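Local structure of probable mannosyltransferase KTR4 (Saccharomyces cerevisiae, 5A07) at residues L75-P87 against R375-T389. The protein is a probable glycosyltransferase of the GT-A clan that binds guanosine-5'-diphosphate and a manganese ion. Residues are numbered along the deposited sequence; the frame is centred on the assembly and turned at random.
Sequences LYEEFLLQEISEP and RDIGYHHTPYTNCPT. With MN (manganese (II) ion), chain G.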
loop_
_atom_site.group_PDB
_atom_site.type_symbol
_atom_site.label_atom_id
_atom_site.label_comp_id
_atom_site.label_asym_id
_atom_site.label_seq_id
_atom_site.Cartn_x
_atom_site.Cartn_y
_atom_site.Cartn_z
ATOM N N LEU B 75 -5.882 5.365 20.790
ATOM C CA LEU B 75 -6.913 4.911 19.836
ATOM C C LEU B 75 -6.455 3.660 19.046
ATOM O O LEU B 75 -7.160 2.680 18.921
ATOM C CB LEU B 75 -7.296 6.017 18.874
ATOM C CG LEU B 75 -8.346 5.581 17.846
ATOM C CD1 LEU B 75 -9.655 5.228 18.559
ATOM C CD2 LEU B 75 -8.614 6.666 16.833
ATOM N N TYR B 76 -5.221 3.697 18.585
ATOM C CA TYR B 76 -4.598 2.520 17.939
ATOM C C TYR B 76 -4.632 1.312 18.828
ATOM O O TYR B 76 -5.022 0.251 18.416
ATOM C CB TYR B 76 -3.175 2.889 17.481
ATOM C CG TYR B 76 -2.439 1.759 16.837
ATOM C CD1 TYR B 76 -2.620 1.446 15.506
ATOM C CD2 TYR B 76 -1.528 1.002 17.560
ATOM C CE1 TYR B 76 -1.905 0.387 14.895
ATOM C CE2 TYR B 76 -0.799 -0.017 16.965
ATOM C CZ TYR B 76 -0.993 -0.327 15.635
ATOM O OH TYR B 76 -0.361 -1.429 15.130
ATOM N N GLU B 77 -4.166 1.460 20.050
ATOM C CA GLU B 77 -4.159 0.395 20.995
ATOM C C GLU B 77 -5.534 -0.198 21.283
ATOM O O GLU B 77 -5.678 -1.412 21.395
ATOM C CB GLU B 77 -3.489 0.871 22.286
ATOM C CG GLU B 77 -3.480 -0.170 23.373
ATOM C CD GLU B 77 -2.828 0.319 24.708
ATOM O OE1 GLU B 77 -1.581 0.435 24.786
ATOM O OE2 GLU B 77 -3.567 0.500 25.705
ATOM N N GLU B 78 -6.536 0.659 21.379
ATOM C CA GLU B 78 -7.887 0.171 21.583
ATOM C C GLU B 78 -8.321 -0.707 20.472
ATOM O O GLU B 78 -9.108 -1.645 20.672
ATOM C CB GLU B 78 -8.861 1.352 21.718
ATOM C CG GLU B 78 -8.708 2.011 23.093
ATOM C CD GLU B 78 -9.361 3.416 23.239
ATOM O OE1 GLU B 78 -9.812 4.032 22.253
ATOM O OE2 GLU B 78 -9.327 3.948 24.377
ATOM N N PHE B 79 -7.855 -0.431 19.253
ATOM C CA PHE B 79 -8.208 -1.354 18.200
ATOM C C PHE B 79 -7.382 -2.624 18.216
ATOM O O PHE B 79 -7.905 -3.721 18.068
ATOM C CB PHE B 79 -8.185 -0.660 16.812
ATOM C CG PHE B 79 -9.471 0.058 16.502
ATOM C CD1 PHE B 79 -9.834 1.156 17.229
ATOM C CD2 PHE B 79 -10.329 -0.387 15.513
ATOM C CE1 PHE B 79 -11.067 1.769 17.045
ATOM C CE2 PHE B 79 -11.528 0.264 15.250
ATOM C CZ PHE B 79 -11.892 1.339 16.041
ATOM N N LEU B 80 -6.074 -2.473 18.339
ATOM C CA LEU B 80 -5.175 -3.631 18.249
ATOM C C LEU B 80 -5.342 -4.594 19.407
ATOM O O LEU B 80 -5.181 -5.819 19.211
ATOM C CB LEU B 80 -3.743 -3.185 18.104
ATOM C CG LEU B 80 -3.235 -2.981 16.695
ATOM C CD1 LEU B 80 -3.056 -4.306 15.936
ATOM C CD2 LEU B 80 -4.139 -2.070 15.858
ATOM N N LEU B 81 -5.747 -4.102 20.571
ATOM C CA LEU B 81 -6.058 -4.971 21.726
ATOM C C LEU B 81 -7.434 -5.475 21.761
ATOM O O LEU B 81 -7.743 -6.342 22.556
ATOM C CB LEU B 81 -5.681 -4.339 23.084
ATOM C CG LEU B 81 -4.263 -3.837 23.212
ATOM C CD1 LEU B 81 -4.071 -3.263 24.626
ATOM C CD2 LEU B 81 -3.228 -4.900 22.886
ATOM N N GLN B 82 -8.268 -5.144 20.787
ATOM C CA GLN B 82 -9.637 -5.764 20.714
ATOM C C GLN B 82 -9.497 -7.170 20.170
ATOM O O GLN B 82 -8.803 -7.408 19.167
ATOM C CB GLN B 82 -10.492 -4.908 19.772
ATOM C CG GLN B 82 -11.896 -5.370 19.443
ATOM C CD GLN B 82 -12.571 -4.457 18.342
ATOM O OE1 GLN B 82 -12.141 -3.322 18.022
ATOM N NE2 GLN B 82 -13.595 -4.999 17.726
ATOM N N GLU B 83 -10.168 -8.124 20.799
ATOM C CA GLU B 83 -10.196 -9.493 20.293
ATOM C C GLU B 83 -10.945 -9.548 18.964
ATOM O O GLU B 83 -12.093 -9.160 18.906
ATOM C CB GLU B 83 -10.911 -10.436 21.277
ATOM C CG GLU B 83 -10.093 -10.581 22.529
ATOM C CD GLU B 83 -10.849 -11.371 23.617
ATOM O OE1 GLU B 83 -11.845 -12.027 23.329
ATOM O OE2 GLU B 83 -10.449 -11.307 24.749
ATOM N N ILE B 84 -10.299 -10.007 17.914
ATOM C CA ILE B 84 -10.955 -10.224 16.638
ATOM C C ILE B 84 -10.627 -11.605 16.102
ATOM O O ILE B 84 -9.756 -12.295 16.619
ATOM C CB ILE B 84 -10.514 -9.161 15.598
ATOM C CG1 ILE B 84 -9.026 -9.334 15.253
ATOM C CG2 ILE B 84 -10.749 -7.775 16.123
ATOM C CD1 ILE B 84 -8.563 -8.433 14.109
ATOM N N SER B 85 -11.352 -11.986 15.076
ATOM C CA SER B 85 -11.059 -13.218 14.358
ATOM C C SER B 85 -11.104 -13.076 12.838
ATOM O O SER B 85 -10.051 -13.171 12.203
ATOM C CB SER B 85 -11.957 -14.358 14.800
ATOM O OG SER B 85 -13.205 -13.905 14.631
ATOM N N GLU B 86 -12.282 -12.858 12.276
ATOM C CA GLU B 86 -12.481 -12.762 10.860
ATOM C C GLU B 86 -13.485 -11.689 10.544
ATOM O O GLU B 86 -14.214 -11.305 11.408
ATOM C CB GLU B 86 -13.152 -14.023 10.306
ATOM C CG GLU B 86 -12.626 -15.303 10.733
ATOM C CD GLU B 86 -13.255 -16.386 9.913
ATOM O OE1 GLU B 86 -14.464 -16.645 10.064
ATOM O OE2 GLU B 86 -12.548 -16.965 9.112
ATOM N N PRO B 87 -13.589 -11.263 9.266
ATOM C CA PRO B 87 -14.560 -10.215 8.949
ATOM C C PRO B 87 -15.944 -10.702 9.300
ATOM O O PRO B 87 -16.265 -11.880 9.061
ATOM C CB PRO B 87 -14.399 -10.043 7.469
ATOM C CG PRO B 87 -12.988 -10.424 7.206
ATOM C CD PRO B 87 -12.739 -11.552 8.118
ATOM N N ARG B 375 -7.341 -6.065 9.398
ATOM C CA ARG B 375 -6.886 -6.128 10.783
ATOM C C ARG B 375 -6.388 -7.529 11.133
ATOM O O ARG B 375 -5.459 -7.680 11.950
ATOM C CB ARG B 375 -8.013 -5.694 11.751
ATOM C CG ARG B 375 -8.327 -4.199 11.656
ATOM C CD ARG B 375 -9.589 -3.879 12.439
ATOM N NE ARG B 375 -9.384 -3.971 13.905
ATOM C CZ ARG B 375 -10.352 -3.814 14.803
ATOM N NH1 ARG B 375 -11.614 -3.502 14.410
ATOM N NH2 ARG B 375 -10.088 -3.958 16.084
ATOM N N ASP B 376 -7.005 -8.530 10.547
ATOM C CA ASP B 376 -6.744 -9.909 10.889
ATOM C C ASP B 376 -5.453 -10.451 10.280
ATOM O O ASP B 376 -5.029 -11.566 10.691
ATOM C CB ASP B 376 -7.938 -10.855 10.519
ATOM C CG ASP B 376 -8.405 -10.715 9.037
ATOM O OD1 ASP B 376 -8.193 -9.632 8.355
ATOM O OD2 ASP B 376 -9.046 -11.664 8.517
ATOM N N ILE B 377 -4.878 -9.743 9.297
ATOM C CA ILE B 377 -3.660 -10.233 8.622
ATOM C C ILE B 377 -2.467 -9.758 9.440
ATOM O O ILE B 377 -1.981 -8.638 9.299
ATOM C CB ILE B 377 -3.584 -9.887 7.130
ATOM C CG1 ILE B 377 -4.781 -10.496 6.431
ATOM C CG2 ILE B 377 -2.239 -10.424 6.622
ATOM C CD1 ILE B 377 -4.800 -10.252 4.940
ATOM N N GLY B 378 -2.025 -10.616 10.363
ATOM C CA GLY B 378 -0.860 -10.337 11.153
ATOM C C GLY B 378 0.380 -10.319 10.197
ATOM O O GLY B 378 0.569 -11.268 9.422
ATOM N N TYR B 379 1.157 -9.267 10.218
ATOM C CA TYR B 379 2.139 -9.045 9.157
ATOM C C TYR B 379 3.279 -8.179 9.607
ATOM O O TYR B 379 3.093 -7.180 10.394
ATOM C CB TYR B 379 1.499 -8.273 7.999
ATOM C CG TYR B 379 2.478 -7.871 6.922
ATOM C CD1 TYR B 379 2.760 -8.751 5.906
ATOM C CD2 TYR B 379 2.927 -6.565 6.807
ATOM C CE1 TYR B 379 3.591 -8.373 4.836
ATOM C CE2 TYR B 379 3.760 -6.150 5.790
ATOM C CZ TYR B 379 4.123 -7.103 4.795
ATOM O OH TYR B 379 4.887 -6.742 3.715
ATOM N N HIS B 380 4.489 -8.513 9.170
ATOM C CA HIS B 380 5.672 -7.651 9.452
ATOM C C HIS B 380 6.537 -7.477 8.260
ATOM O O HIS B 380 6.823 -8.455 7.564
ATOM C CB HIS B 380 6.450 -8.256 10.603
ATOM C CG HIS B 380 7.849 -7.758 10.754
ATOM N ND1 HIS B 380 8.944 -8.489 10.345
ATOM C CD2 HIS B 380 8.340 -6.630 11.302
ATOM C CE1 HIS B 380 10.062 -7.840 10.673
ATOM N NE2 HIS B 380 9.716 -6.701 11.248
ATOM N N HIS B 381 6.995 -6.238 8.065
ATOM C CA HIS B 381 8.078 -5.900 7.174
ATOM C C HIS B 381 8.854 -4.900 7.980
ATOM O O HIS B 381 8.300 -3.903 8.512
ATOM C CB HIS B 381 7.537 -5.246 5.900
ATOM C CG HIS B 381 8.576 -4.766 4.909
ATOM N ND1 HIS B 381 9.500 -3.792 5.177
ATOM C CD2 HIS B 381 8.818 -5.151 3.631
ATOM C CE1 HIS B 381 10.226 -3.551 4.095
ATOM N NE2 HIS B 381 9.826 -4.375 3.155
ATOM N N THR B 382 10.141 -5.087 8.082
ATOM C CA THR B 382 10.914 -4.172 8.949
ATOM C C THR B 382 10.649 -2.678 8.642
ATOM O O THR B 382 10.597 -2.330 7.504
ATOM C CB THR B 382 12.494 -4.432 8.867
ATOM O OG1 THR B 382 13.114 -3.497 9.770
ATOM C CG2 THR B 382 13.085 -4.173 7.491
ATOM N N PRO B 383 10.452 -1.824 9.643
ATOM C CA PRO B 383 10.461 -2.041 11.095
ATOM C C PRO B 383 9.070 -2.117 11.758
ATOM O O PRO B 383 8.972 -1.965 12.983
ATOM C CB PRO B 383 11.095 -0.758 11.600
ATOM C CG PRO B 383 10.594 0.300 10.679
ATOM C CD PRO B 383 10.443 -0.375 9.330
ATOM N N TYR B 384 8.019 -2.430 11.012
ATOM C CA TYR B 384 6.655 -2.289 11.560
ATOM C C TYR B 384 5.879 -3.562 11.467
ATOM O O TYR B 384 6.046 -4.379 10.530
ATOM C CB TYR B 384 5.939 -1.163 10.815
ATOM C CG TYR B 384 6.592 0.217 10.891
ATOM C CD1 TYR B 384 6.751 0.864 12.083
ATOM C CD2 TYR B 384 7.051 0.849 9.760
ATOM C CE1 TYR B 384 7.396 2.063 12.147
ATOM C CE2 TYR B 384 7.642 2.097 9.781
ATOM C CZ TYR B 384 7.791 2.699 10.984
ATOM O OH TYR B 384 8.395 3.882 11.080
ATOM N N THR B 385 4.956 -3.710 12.411
ATOM C CA THR B 385 4.161 -4.915 12.523
ATOM C C THR B 385 2.700 -4.580 12.806
ATOM O O THR B 385 2.416 -3.729 13.653
ATOM C CB THR B 385 4.659 -5.786 13.687
ATOM O OG1 THR B 385 6.014 -6.191 13.433
ATOM C CG2 THR B 385 3.894 -7.021 13.811
ATOM N N ASN B 386 1.782 -5.252 12.085
ATOM C CA ASN B 386 0.386 -5.319 12.449
ATOM C C ASN B 386 0.184 -6.666 13.154
ATOM O O ASN B 386 0.260 -7.716 12.500
ATOM C CB ASN B 386 -0.496 -5.262 11.190
ATOM C CG ASN B 386 -1.959 -5.401 11.522
ATOM O OD1 ASN B 386 -2.518 -4.612 12.336
ATOM N ND2 ASN B 386 -2.612 -6.373 10.889
ATOM N N CYS B 387 -0.092 -6.640 14.453
ATOM C CA CYS B 387 -0.198 -7.858 15.256
ATOM C C CYS B 387 -1.504 -7.828 16.058
ATOM O O CYS B 387 -1.554 -7.150 17.096
ATOM C CB CYS B 387 0.993 -7.977 16.199
ATOM S SG CYS B 387 0.956 -9.603 17.042
ATOM N N PRO B 388 -2.578 -8.479 15.552
ATOM C CA PRO B 388 -3.869 -8.331 16.223
ATOM C C PRO B 388 -3.982 -9.224 17.462
ATOM O O PRO B 388 -3.073 -10.057 17.714
ATOM C CB PRO B 388 -4.871 -8.804 15.158
ATOM C CG PRO B 388 -4.078 -9.812 14.344
ATOM C CD PRO B 388 -2.696 -9.280 14.296
ATOM N N THR B 389 -5.121 -9.110 18.148
ATOM C CA THR B 389 -5.400 -9.864 19.327
ATOM C C THR B 389 -6.493 -10.898 19.033
ATOM O O THR B 389 -7.487 -10.582 18.355
ATOM C CB THR B 389 -5.875 -8.907 20.429
ATOM O OG1 THR B 389 -4.810 -8.041 20.821
ATOM C CG2 THR B 389 -6.383 -9.692 21.661
HETATM MN MN MN G . 10.872 -4.289 0.975
HETATM O O HOH W 1 0.438 -4.046 15.845
HETATM O O HOH W 2 -1.505 -2.114 12.826
HETATM O O HOH W 3 -6.960 -4.858 15.190
HETATM O O HOH W 4 -6.872 -6.876 17.329
HETATM O O HOH W 5 -14.210 -3.389 15.553
HETATM O O HOH W 6 -9.140 -14.067 9.842
HETATM O O HOH W 7 12.886 -4.058 2.205
HETATM O O HOH W 8 11.444 -6.609 1.078
#
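Arg-375, Thr-389 and Ile-84 join the C-terminal end of helix 65-80, with the loop after it, to the base of the beta-hairpin 379-381/384-386 in this probable glycosyltransferase of the GT-A clan, a worked example of how a helix end and the loop after it can be met by residues far away in sequence. The arginine does so with a flat group gripped on both faces and along its edge. Phe-79 CD2 sits over the centre of one guanidinium face, 3.5 Å from Arg-375 CZ, with ring and guanidinium planes 49° apart, and Ile-84 CG2 lies toward the rim of the opposite face. A bend at chi3 (71°) turns the group toward the helix end, where Arg-375 NH2 makes a bent bond to Phe-79 O at 3.0 Å. The same Arg-375 NH2 donates almost straight (171°) to Gln-82 OE1 at 2.9 Å. The glutamine oxygen lies in the guanidinium plane, yet Arg-375 NH2 stands above the carbonyl plane of the Gln-82 amide, off its lone pairs. Two waters lie in the same guanidinium plane: one takes the NE hydrogen and donates to Phe-79 O, the other accepts from both Arg-375 NH1 and Gln-82 NE2. Phe-79 O also accepts from Gln-82 N, which and Arg-375 NH2 arrive from opposite faces of its carbonyl. Ile-84 meanwhile lays CD1 against Arg-375 CB (3.7 Å) and Pro-388 CB (3.9 Å). At its far end the hairpin carries His-381, whose NE2 binds manganese together with Glu-232. Thr-389 bonds through both its backbone and its side chain: its O accepts from Ile-84 N at 2.9 Å, and its OG1 donates to a lone pair of Leu-80 O at 2.8 Å, in the carbonyl plane.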